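Local coordinates for protein fructose-1,6-bisphosphatase/inositol-1-monophosphatase (Thermotoga maritima, PDB 2P3N) that removes phosphate from inositol monophosphates and fructose 1,6-bisphosphate, using magnesium, and works as a homotetramer, at residues L120-E123 / G127-F130. Residues are numbered along the deposited sequence; the frame is centred on the assembly and turned at random.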
loop_
_atom_site.group_PDB
_atom_site.type_symbol
_atom_site.label_atom_id
_atom_site.label_comp_id
_atom_site.label_asym_id
_atom_site.label_seq_id
_atom_site.Cartn_x
_atom_site.Cartn_y
_atom_site.Cartn_z
ATOM N N LEU A 120 -5.812 12.296 -5.948
ATOM C CA LEU A 120 -5.683 13.736 -5.960
ATOM C C LEU A 120 -7.028 14.309 -6.395
ATOM O O LEU A 120 -7.624 13.834 -7.356
ATOM C CB LEU A 120 -4.571 14.131 -6.934
ATOM C CG LEU A 120 -3.253 13.451 -6.551
ATOM C CD1 LEU A 120 -3.122 12.159 -7.326
ATOM C CD2 LEU A 120 -2.072 14.356 -6.851
ATOM N N TYR A 121 -7.525 15.308 -5.674
ATOM C CA TYR A 121 -8.807 15.910 -6.023
ATOM C C TYR A 121 -8.915 17.361 -5.600
ATOM O O TYR A 121 -8.145 17.846 -4.780
ATOM C CB TYR A 121 -9.957 15.130 -5.390
ATOM C CG TYR A 121 -9.790 14.920 -3.911
ATOM C CD1 TYR A 121 -8.980 13.898 -3.420
ATOM C CD2 TYR A 121 -10.396 15.778 -2.999
ATOM C CE1 TYR A 121 -8.774 13.738 -2.052
ATOM C CE2 TYR A 121 -10.197 15.630 -1.630
ATOM C CZ TYR A 121 -9.385 14.610 -1.166
ATOM O OH TYR A 121 -9.182 14.477 0.182
ATOM N N ALA A 122 -9.893 18.051 -6.166
ATOM C CA ALA A 122 -10.124 19.450 -5.849
ATOM C C ALA A 122 -11.521 19.878 -6.261
ATOM O O ALA A 122 -11.984 19.548 -7.350
ATOM C CB ALA A 122 -9.091 20.333 -6.552
ATOM N N GLU A 123 -12.196 20.588 -5.366
ATOM C CA GLU A 123 -13.517 21.130 -5.638
ATOM C C GLU A 123 -13.254 22.649 -5.681
ATOM O O GLU A 123 -12.342 23.145 -5.008
ATOM C CB GLU A 123 -14.486 20.749 -4.518
ATOM C CG GLU A 123 -15.932 21.078 -4.805
ATOM C CD GLU A 123 -16.869 20.373 -3.849
ATOM O OE1 GLU A 123 -16.601 20.398 -2.626
ATOM O OE2 GLU A 123 -17.875 19.794 -4.314
ATOM N N GLY A 127 -9.818 24.233 -2.366
ATOM C CA GLY A 127 -8.414 23.872 -2.368
ATOM C C GLY A 127 -8.177 22.446 -2.833
ATOM O O GLY A 127 -9.115 21.653 -2.937
ATOM N N ALA A 128 -6.917 22.118 -3.100
ATOM C CA ALA A 128 -6.545 20.795 -3.573
ATOM C C ALA A 128 -6.071 19.840 -2.469
ATOM O O ALA A 128 -5.409 20.250 -1.515
ATOM C CB ALA A 128 -5.474 20.936 -4.642
ATOM N N PHE A 129 -6.414 18.563 -2.615
ATOM C CA PHE A 129 -6.019 17.548 -1.652
ATOM C C PHE A 129 -5.367 16.336 -2.303
ATOM O O PHE A 129 -5.437 16.129 -3.505
ATOM C CB PHE A 129 -7.218 17.036 -0.848
ATOM C CG PHE A 129 -7.841 18.049 0.082
ATOM C CD1 PHE A 129 -8.543 19.143 -0.415
ATOM C CD2 PHE A 129 -7.807 17.850 1.461
ATOM C CE1 PHE A 129 -9.211 20.018 0.451
ATOM C CE2 PHE A 129 -8.470 18.718 2.328
ATOM C CZ PHE A 129 -9.175 19.802 1.818
ATOM N N PHE A 130 -4.762 15.520 -1.450
ATOM C CA PHE A 130 -4.071 14.287 -1.821
ATOM C C PHE A 130 -4.403 13.355 -0.650
ATOM O O PHE A 130 -3.970 13.603 0.482
ATOM C CB PHE A 130 -2.563 14.540 -1.854
ATOM C CG PHE A 130 -1.775 13.486 -2.562
ATOM C CD1 PHE A 130 -2.117 12.147 -2.464
ATOM C CD2 PHE A 130 -0.672 13.839 -3.329
ATOM C CE1 PHE A 130 -1.380 11.172 -3.125
ATOM C CE2 PHE A 130 0.074 12.870 -3.994
ATOM C CZ PHE A 130 -0.284 11.531 -3.892
HETATM O O HOH W 1 -11.536 20.677 -2.284
#
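Tyr121 and Phe129 face each other as the hydrogen-bonded pair of an antiparallel hairpin. Phe129 N gives a nearly straight bond to Tyr121 O (2.9 Å, 174° at the hydrogen). Tyr121 N bonds back to Phe129 O at 3.1 Å, but lies above that carbonyl's plane. The same oxygen also meets the CA of Leu120.

Tyr121 CG sits between the backbone N and the carbonyl carbon (chi1 52°), which lays one face of the ring against Phe129 CB, with Tyr121 CZ 3.3 Å from it. The two rings are nearly parallel (7°) but slid apart, with centroids 5.5 Å from each other, so they barely overlap. With an alanine at Tyr121, Phe129 CB would probably lose its aromatic cover and helix 2-21 the ring that packs against it.

On the other side of the sheet, Leu120 lies alongside Phe130. Leu120 CG stands over the centre of the Phe130 ring, 4.1 Å from its centroid, in a CH-pi contact. Ala122 CB and Ala128 CB touch at 4.1 Å. Toward the turn, a water accepts from Glu123 N and donates to Gly127 O.

Helix 2-21 and Gly132 of a second subunit pack on Tyr121, while helices 177-185 and 199-211 touch Leu120 and Ala122. Arg134 makes a cation-pi contact with Phe129. Leu120 and Ala122 bond through their backbones to strand 105-113, so this tight hairpin, three residues between its strands, continues the large mixed sheet of the inositol monophosphatase fold. The Leu120 and Phe130 face is thus joined by apolar packing, whereas the Tyr121 and Phe129 face combines aromatic packing with nearby charge.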